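Local coordinates for prolyl endopeptidase (Myxococcus xanthus, PDB 2BKL), which probably hydrolyses oligopeptides after proline, and less readily after alanine, as a serine endopeptidase of the prolyl oligopeptidase (S9A) family, at residues Y515-Q518 against Q523-R526; V346-L349 against P353-T356; A147-I152 against F182-L187. All coordinates share one frame; numbering follows the deposited sequence.

Contact 1 (Y515-Q518 against Q523-R526)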
loop_
_atom_site.group_PDB
_atom_site.type_symbol
_atom_site.label_atom_id
_atom_site.label_comp_id
_atom_site.label_asym_id
_atom_site.label_seq_id
_atom_site.Cartn_x
_atom_site.Cartn_y
_atom_site.Cartn_z
ATOM N N TYR A 515 23.816 11.263 2.601
ATOM C CA TYR A 515 23.485 12.656 2.278
ATOM C C TYR A 515 23.033 13.431 3.524
ATOM O O TYR A 515 23.458 14.561 3.752
ATOM C CB TYR A 515 22.384 12.702 1.221
ATOM C CG TYR A 515 21.876 14.085 0.935
ATOM C CD1 TYR A 515 20.837 14.642 1.671
ATOM C CD2 TYR A 515 22.442 14.877 -0.053
ATOM C CE1 TYR A 515 20.391 15.932 1.445
ATOM C CE2 TYR A 515 21.979 16.121 -0.314
ATOM C CZ TYR A 515 20.935 16.663 0.416
ATOM O OH TYR A 515 20.497 17.951 0.196
ATOM N N LEU A 516 22.186 12.843 4.350
ATOM C CA LEU A 516 21.677 13.524 5.535
ATOM C C LEU A 516 22.797 13.884 6.501
ATOM O O LEU A 516 22.736 14.907 7.182
ATOM C CB LEU A 516 20.597 12.692 6.206
ATOM C CG LEU A 516 19.340 12.503 5.374
ATOM C CD1 LEU A 516 18.475 11.401 5.930
ATOM C CD2 LEU A 516 18.539 13.786 5.339
ATOM N N VAL A 517 23.836 13.061 6.547
ATOM C CA VAL A 517 25.012 13.364 7.368
ATOM C C VAL A 517 25.871 14.444 6.676
ATOM O O VAL A 517 26.311 15.414 7.338
ATOM C CB VAL A 517 25.798 12.077 7.631
ATOM C CG1 VAL A 517 27.072 12.391 8.414
ATOM C CG2 VAL A 517 24.948 11.121 8.415
ATOM N N GLN A 518 26.149 14.277 5.379
ATOM C CA GLN A 518 26.949 15.247 4.623
ATOM C C GLN A 518 26.371 16.653 4.733
ATOM O O GLN A 518 27.134 17.639 4.859
ATOM C CB GLN A 518 26.974 14.865 3.129
ATOM C CG GLN A 518 27.800 13.679 2.697
ATOM C CD GLN A 518 27.376 13.059 1.307
ATOM O OE1 GLN A 518 26.414 13.511 0.598
ATOM N NE2 GLN A 518 28.081 11.987 0.943
ATOM N N GLN A 523 23.929 12.653 12.303
ATOM C CA GLN A 523 25.118 11.775 12.288
ATOM C C GLN A 523 24.616 10.342 12.488
ATOM O O GLN A 523 23.476 10.144 12.912
ATOM C CB GLN A 523 26.135 12.160 13.360
ATOM C CG GLN A 523 25.580 12.176 14.750
ATOM C CD GLN A 523 26.636 12.465 15.810
ATOM O OE1 GLN A 523 27.662 11.786 15.852
ATOM N NE2 GLN A 523 26.390 13.453 16.649
ATOM N N PRO A 524 25.419 9.336 12.129
ATOM C CA PRO A 524 24.932 7.955 12.211
ATOM C C PRO A 524 24.261 7.577 13.548
ATOM O O PRO A 524 23.190 6.954 13.542
ATOM C CB PRO A 524 26.190 7.141 11.929
ATOM C CG PRO A 524 26.956 8.020 11.004
ATOM C CD PRO A 524 26.775 9.391 11.536
ATOM N N LYS A 525 24.841 7.960 14.681
ATOM C CA LYS A 525 24.276 7.563 15.985
ATOM C C LYS A 525 22.971 8.267 16.325
ATOM O O LYS A 525 22.299 7.937 17.329
ATOM C CB LYS A 525 25.288 7.751 17.139
ATOM C CG LYS A 525 25.536 9.192 17.562
ATOM C CD LYS A 525 26.645 9.299 18.652
ATOM C CE LYS A 525 28.049 8.926 18.142
ATOM N NZ LYS A 525 29.152 9.615 18.899
ATOM N N ARG A 526 22.592 9.241 15.498
ATOM C CA ARG A 526 21.351 9.953 15.661
ATOM C C ARG A 526 20.379 9.690 14.501
ATOM O O ARG A 526 19.344 10.362 14.392
ATOM C CB ARG A 526 21.652 11.447 15.725
ATOM C CG ARG A 526 22.502 11.850 16.922
ATOM C CD ARG A 526 21.688 11.940 18.195
ATOM N NE ARG A 526 21.094 13.263 18.300
ATOM C CZ ARG A 526 20.386 13.703 19.337
ATOM N NH1 ARG A 526 20.068 12.899 20.334
ATOM N NH2 ARG A 526 19.957 14.956 19.349
#
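With chi1 at 177°, Val517 sends CG1 away from its own amide nitrogen and presents CG2 to residues 523-526. The contact rests mainly on this one methyl. Val517 CG2 lies 3.9 Å from Gln523 CA and 4.0 Å from Pro524 CD. It therefore sits against the joint between the two residues, touching backbone on one and ring on the other. The valine branch lies roughly perpendicular to the proline side chain. No hydrogen bond links the segments. The touch is purely van der Waals, small, and near the surface.

Gln523 joins through its CA, while its side chain starts off away from the helix. Its NE2 is hydrogen-bonded to Asn445 OD1. The peptide bond before the proline sets Gln523 CA and Pro524 CD side by side. A type I beta turn shapes the loop: Arg526 N donates to Gln523 O at 2.9 Å, with Pro524 and Lys525 at the two corners. Farther on, Arg526 is tied to Asn445 O and Leu675 O, and its backbone pairs with Thr448. On the helix, Leu516 packs against Tyr521 and Thr522 of the connecting loop.

The segments are the end of helix 503-518 and the loop into strand 527-532. This is the helix-to-strand return of a beta-alpha-beta unit in the alpha/beta-hydrolase fold, and the strand leads to Ser533 of the probable nucleophile elbow.

Contact 2 (V346-L349 against P353-T356)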
loop_
_atom_site.group_PDB
_atom_site.type_symbol
_atom_site.label_atom_id
_atom_site.label_comp_id
_atom_site.label_asym_id
_atom_site.label_seq_id
_atom_site.Cartn_x
_atom_site.Cartn_y
_atom_site.Cartn_z
ATOM N N VAL A 346 -6.902 18.413 -16.984
ATOM C CA VAL A 346 -8.176 18.069 -17.597
ATOM C C VAL A 346 -8.017 18.232 -19.097
ATOM O O VAL A 346 -7.494 19.242 -19.553
ATOM C CB VAL A 346 -9.325 18.957 -17.067
ATOM C CG1 VAL A 346 -10.653 18.658 -17.789
ATOM C CG2 VAL A 346 -9.477 18.727 -15.585
ATOM N N ALA A 347 -8.425 17.219 -19.833
ATOM C CA ALA A 347 -8.389 17.212 -21.303
ATOM C C ALA A 347 -9.732 16.764 -21.857
ATOM O O ALA A 347 -10.511 16.112 -21.160
ATOM C CB ALA A 347 -7.298 16.279 -21.812
ATOM N N THR A 348 -10.004 17.068 -23.130
ATOM C CA THR A 348 -11.211 16.540 -23.732
ATOM C C THR A 348 -11.030 15.066 -23.997
ATOM O O THR A 348 -9.924 14.518 -23.912
ATOM C CB THR A 348 -11.565 17.238 -25.063
ATOM O OG1 THR A 348 -10.576 16.914 -26.039
ATOM C CG2 THR A 348 -11.547 18.771 -24.912
ATOM N N LEU A 349 -12.118 14.416 -24.365
ATOM C CA LEU A 349 -12.075 13.002 -24.745
ATOM C C LEU A 349 -11.217 12.741 -25.994
ATOM O O LEU A 349 -10.805 11.612 -26.236
ATOM C CB LEU A 349 -13.493 12.466 -24.949
ATOM C CG LEU A 349 -14.387 12.396 -23.720
ATOM C CD1 LEU A 349 -15.805 11.979 -24.131
ATOM C CD2 LEU A 349 -13.813 11.464 -22.667
ATOM N N PRO A 353 -5.803 19.491 -24.405
ATOM C CA PRO A 353 -5.735 20.163 -23.098
ATOM C C PRO A 353 -6.859 21.169 -22.893
ATOM O O PRO A 353 -7.166 21.956 -23.798
ATOM C CB PRO A 353 -4.358 20.815 -23.085
ATOM C CG PRO A 353 -3.548 19.976 -24.048
ATOM C CD PRO A 353 -4.520 19.560 -25.121
ATOM N N VAL A 354 -7.493 21.118 -21.724
ATOM C CA VAL A 354 -8.476 22.119 -21.300
ATOM C C VAL A 354 -7.847 23.034 -20.235
ATOM O O VAL A 354 -7.754 24.256 -20.403
ATOM C CB VAL A 354 -9.760 21.452 -20.781
ATOM C CG1 VAL A 354 -10.710 22.492 -20.229
ATOM C CG2 VAL A 354 -10.422 20.655 -21.896
ATOM N N ARG A 355 -7.446 22.459 -19.113
ATOM C CA ARG A 355 -6.818 23.243 -18.071
ATOM C C ARG A 355 -6.019 22.367 -17.132
ATOM O O ARG A 355 -6.160 21.158 -17.148
ATOM C CB ARG A 355 -7.874 24.020 -17.293
ATOM C CG ARG A 355 -8.609 23.233 -16.234
ATOM C CD ARG A 355 -9.720 24.029 -15.613
ATOM N NE ARG A 355 -10.869 24.119 -16.506
ATOM C CZ ARG A 355 -11.832 23.227 -16.598
ATOM N NH1 ARG A 355 -11.847 22.173 -15.804
ATOM N NH2 ARG A 355 -12.814 23.430 -17.459
ATOM N N THR A 356 -5.184 22.992 -16.315
ATOM C CA THR A 356 -4.499 22.364 -15.203
ATOM C C THR A 356 -5.204 22.780 -13.934
ATOM O O THR A 356 -5.532 23.955 -13.729
ATOM C CB THR A 356 -3.026 22.816 -15.193
ATOM O OG1 THR A 356 -2.360 22.283 -16.356
ATOM C CG2 THR A 356 -2.264 22.224 -14.026
#
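Val346 faces both Val354 and Arg355 in a classic beta bulge of the hairpin 341-348/353-356. Val346 O accepts two backbone bonds, from Val354 N at 2.9 Å and from Arg355 N at 3.2 Å. Both donors lie somewhat out of the carbonyl plane. In return Val346 N donates to Arg355 O at 2.8 Å, almost in line with that carbonyl. The extra residue is Val354, whose helix-like psi of -61° kinks the strand and shifts the register by one.

This hairpin forms one edge of a four-stranded blade of the beta-propeller, with 353-356 as an outermost strand. Val346 and Arg355 project to the same face, side by side, and Val346 CG2 comes 4.2 Å from Arg355 NH1. A bend at chi3 (76°) of Arg355 helps bring its guanidinium alongside Val354, whose CG1 lies 3.5 Å above the guanidinium plane, near the rim. Arg355 NH1 is hydrogen-bonded to Val395 O.

Nearer the turn, Val354 CG2 meets Thr348 CG2 at 3.7 Å, one side chain set nearly square to the other. Thr348 OG1 accepts from the backbone N of Lys350 and Lys352 within the turn.

Contact 3 (A147-I152 against F182-L187)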
loop_
_atom_site.group_PDB
_atom_site.type_symbol
_atom_site.label_atom_id
_atom_site.label_comp_id
_atom_site.label_asym_id
_atom_site.label_seq_id
_atom_site.Cartn_x
_atom_site.Cartn_y
_atom_site.Cartn_z
ATOM N N ALA A 147 -11.580 -12.069 3.405
ATOM C CA ALA A 147 -12.797 -11.263 3.409
ATOM C C ALA A 147 -14.030 -12.083 3.020
ATOM O O ALA A 147 -13.957 -12.972 2.173
ATOM C CB ALA A 147 -12.657 -10.096 2.438
ATOM N N VAL A 148 -15.161 -11.714 3.600
ATOM C CA VAL A 148 -16.451 -12.249 3.208
ATOM C C VAL A 148 -17.310 -11.105 2.721
ATOM O O VAL A 148 -17.452 -10.091 3.401
ATOM C CB VAL A 148 -17.108 -12.978 4.418
ATOM C CG1 VAL A 148 -18.521 -13.479 4.096
ATOM C CG2 VAL A 148 -16.199 -14.101 4.911
ATOM N N LEU A 149 -17.914 -11.276 1.542
ATOM C CA LEU A 149 -18.821 -10.259 1.009
ATOM C C LEU A 149 -20.223 -10.393 1.568
ATOM O O LEU A 149 -20.748 -11.512 1.704
ATOM C CB LEU A 149 -18.880 -10.357 -0.514
ATOM C CG LEU A 149 -17.542 -10.239 -1.263
ATOM C CD1 LEU A 149 -17.745 -10.414 -2.741
ATOM C CD2 LEU A 149 -16.875 -8.877 -0.912
ATOM N N HIS A 150 -20.814 -9.254 1.886
ATOM C CA HIS A 150 -22.185 -9.105 2.337
ATOM C C HIS A 150 -22.870 -8.028 1.532
ATOM O O HIS A 150 -22.220 -7.225 0.823
ATOM C CB HIS A 150 -22.188 -8.699 3.815
ATOM C CG HIS A 150 -21.739 -9.788 4.728
ATOM N ND1 HIS A 150 -22.619 -10.676 5.308
ATOM C CD2 HIS A 150 -20.504 -10.139 5.157
ATOM C CE1 HIS A 150 -21.942 -11.520 6.071
ATOM N NE2 HIS A 150 -20.657 -11.240 5.976
ATOM N N VAL A 151 -24.187 -7.969 1.626
ATOM C CA VAL A 151 -24.953 -6.905 1.014
ATOM C C VAL A 151 -25.930 -6.360 2.019
ATOM O O VAL A 151 -26.610 -7.137 2.712
ATOM C CB VAL A 151 -25.727 -7.402 -0.253
ATOM C CG1 VAL A 151 -26.555 -6.267 -0.870
ATOM C CG2 VAL A 151 -24.812 -8.020 -1.268
ATOM N N ILE A 152 -26.037 -5.034 2.093
ATOM C CA ILE A 152 -26.991 -4.363 2.947
ATOM C C ILE A 152 -27.981 -3.596 2.098
ATOM O O ILE A 152 -27.603 -2.963 1.096
ATOM C CB ILE A 152 -26.297 -3.430 3.984
ATOM C CG1 ILE A 152 -27.324 -2.817 4.928
ATOM C CG2 ILE A 152 -25.414 -2.375 3.306
ATOM C CD1 ILE A 152 -26.735 -2.125 6.164
ATOM N N PHE A 182 -23.677 -8.341 -9.257
ATOM C CA PHE A 182 -22.356 -7.783 -9.484
ATOM C C PHE A 182 -21.349 -8.858 -9.912
ATOM O O PHE A 182 -21.462 -10.044 -9.551
ATOM C CB PHE A 182 -21.861 -7.062 -8.242
ATOM C CG PHE A 182 -21.928 -7.878 -6.978
ATOM C CD1 PHE A 182 -20.913 -8.810 -6.670
ATOM C CD2 PHE A 182 -22.948 -7.672 -6.056
ATOM C CE1 PHE A 182 -20.987 -9.547 -5.482
ATOM C CE2 PHE A 182 -23.002 -8.415 -4.859
ATOM C CZ PHE A 182 -22.022 -9.322 -4.585
ATOM N N TYR A 183 -20.388 -8.438 -10.726
ATOM C CA TYR A 183 -19.191 -9.228 -11.032
ATOM C C TYR A 183 -18.194 -9.100 -9.905
ATOM O O TYR A 183 -18.059 -8.043 -9.300
ATOM C CB TYR A 183 -18.540 -8.715 -12.314
ATOM C CG TYR A 183 -19.364 -8.936 -13.565
ATOM C CD1 TYR A 183 -19.294 -10.134 -14.291
ATOM C CD2 TYR A 183 -20.189 -7.934 -14.067
ATOM C CE1 TYR A 183 -20.014 -10.325 -15.413
ATOM C CE2 TYR A 183 -20.948 -8.143 -15.192
ATOM C CZ TYR A 183 -20.841 -9.332 -15.870
ATOM O OH TYR A 183 -21.564 -9.571 -17.015
ATOM N N TYR A 184 -17.456 -10.159 -9.626
ATOM C CA TYR A 184 -16.456 -10.106 -8.562
ATOM C C TYR A 184 -15.428 -11.217 -8.726
ATOM O O TYR A 184 -15.653 -12.210 -9.412
ATOM C CB TYR A 184 -17.107 -10.184 -7.161
ATOM C CG TYR A 184 -17.733 -11.531 -6.881
ATOM C CD1 TYR A 184 -18.926 -11.933 -7.475
ATOM C CD2 TYR A 184 -17.074 -12.466 -6.114
ATOM C CE1 TYR A 184 -19.470 -13.201 -7.246
ATOM C CE2 TYR A 184 -17.620 -13.728 -5.874
ATOM C CZ TYR A 184 -18.804 -14.101 -6.460
ATOM O OH TYR A 184 -19.332 -15.352 -6.241
ATOM N N GLU A 185 -14.307 -11.019 -8.055
ATOM C CA GLU A 185 -13.161 -11.927 -8.025
ATOM C C GLU A 185 -13.310 -12.838 -6.822
ATOM O O GLU A 185 -13.472 -12.371 -5.699
ATOM C CB GLU A 185 -11.881 -11.133 -7.877
ATOM C CG GLU A 185 -11.582 -10.114 -8.969
ATOM C CD GLU A 185 -12.522 -8.905 -9.086
ATOM O OE1 GLU A 185 -13.106 -8.436 -8.110
ATOM O OE2 GLU A 185 -12.711 -8.382 -10.225
ATOM N N TRP A 186 -13.275 -14.151 -7.069
ATOM C CA TRP A 186 -13.613 -15.165 -6.078
ATOM C C TRP A 186 -12.481 -16.184 -5.919
ATOM O O TRP A 186 -11.887 -16.611 -6.905
ATOM C CB TRP A 186 -14.881 -15.916 -6.526
ATOM C CG TRP A 186 -15.353 -16.896 -5.520
ATOM C CD1 TRP A 186 -15.822 -16.642 -4.256
ATOM C CD2 TRP A 186 -15.428 -18.308 -5.693
ATOM N NE1 TRP A 186 -16.164 -17.823 -3.633
ATOM C CE2 TRP A 186 -15.952 -18.854 -4.501
ATOM C CE3 TRP A 186 -15.117 -19.169 -6.741
ATOM C CZ2 TRP A 186 -16.151 -20.226 -4.332
ATOM C CZ3 TRP A 186 -15.320 -20.532 -6.576
ATOM C CH2 TRP A 186 -15.828 -21.039 -5.386
ATOM N N LEU A 187 -12.227 -16.610 -4.680
ATOM C CA LEU A 187 -11.338 -17.742 -4.391
ATOM C C LEU A 187 -12.144 -18.898 -3.828
ATOM O O LEU A 187 -12.998 -18.698 -2.961
ATOM C CB LEU A 187 -10.287 -17.353 -3.364
ATOM C CG LEU A 187 -9.221 -16.374 -3.813
ATOM C CD1 LEU A 187 -8.425 -15.871 -2.642
ATOM C CD2 LEU A 187 -8.287 -17.025 -4.806
#
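Leu149 and Val151 point from strand 148-152 toward Phe182 and Tyr184 of strand 182-186. The first shell is small and wholly apolar. Leu149 CD1 is the shared methyl: it lies 4.0 Å from Tyr184 CD2 and 4.3 Å from Phe182 CE1. Both aromatic side chains lie to one side of it, and it meets each ring obliquely. Val151 CG2 touches Phe182 CE2 at 4.0 Å. It comes to the ring edge, close to the ring plane. The valine and phenylalanine side chains run antiparallel alongside one another. All four residues are buried.

Torsions set up the two aromatics alike. In Phe182 (chi1 52°) and Tyr184 (chi1 68°) CG is flanked by both the amide nitrogen and the carbonyl carbon of its own residue. Both side chains set off toward strand 148-152. The Phe182 ring continues that way, while the Tyr184 ring runs across, so its CD2 makes the touch.

The second shell fixes these groups. Phe182 meets Trp175 edge to face. Tyr184 OH is hydrogen-bonded to Asp216 OD2 and Arg205 NH2, which ties down the polar end of a buried ring. Phe182 O and Trp186 CD1 lie at the edge of the Tyr184 ring, in its plane. Across the contact, Leu149 and Val151 are held by backbone bonds to Ile165 and Ser160, and Val151 also touches Asp163.

The two strand axes run nearly antiparallel, at 156°, but approach only to 10.4 Å. That is too far for backbone pairing, so the strands belong to facing sheets and meet through side chains alone. The Leu149 side chain is about 11 Å from the bound N-[(benzyloxy)carbonyl]-L-alanyl-L-proline. This apolar, face-to-face packing of successive sheets is characteristic of neighbouring blades in a beta-propeller.

How the contacts relate
Along the chain the order is contact 3, contact 2, contact 1. Contacts 3 and 2 both lie in the N-terminal beta-propeller, with centres about 36 Å apart. Contact 3 joins two successive blades, whereas contact 2 lies within a later blade, at its edge. Contact 1 belongs to the alpha/beta-hydrolase part. Its centre is about 45 Å from that of contact 2 and about 49 Å from that of contact 3, on the opposite side of the chain's centre from contact 3. None touches another. Together they sample both domains of the peptidase, whose ligand pocket takes residues from each, such as Lys169 and Ser533.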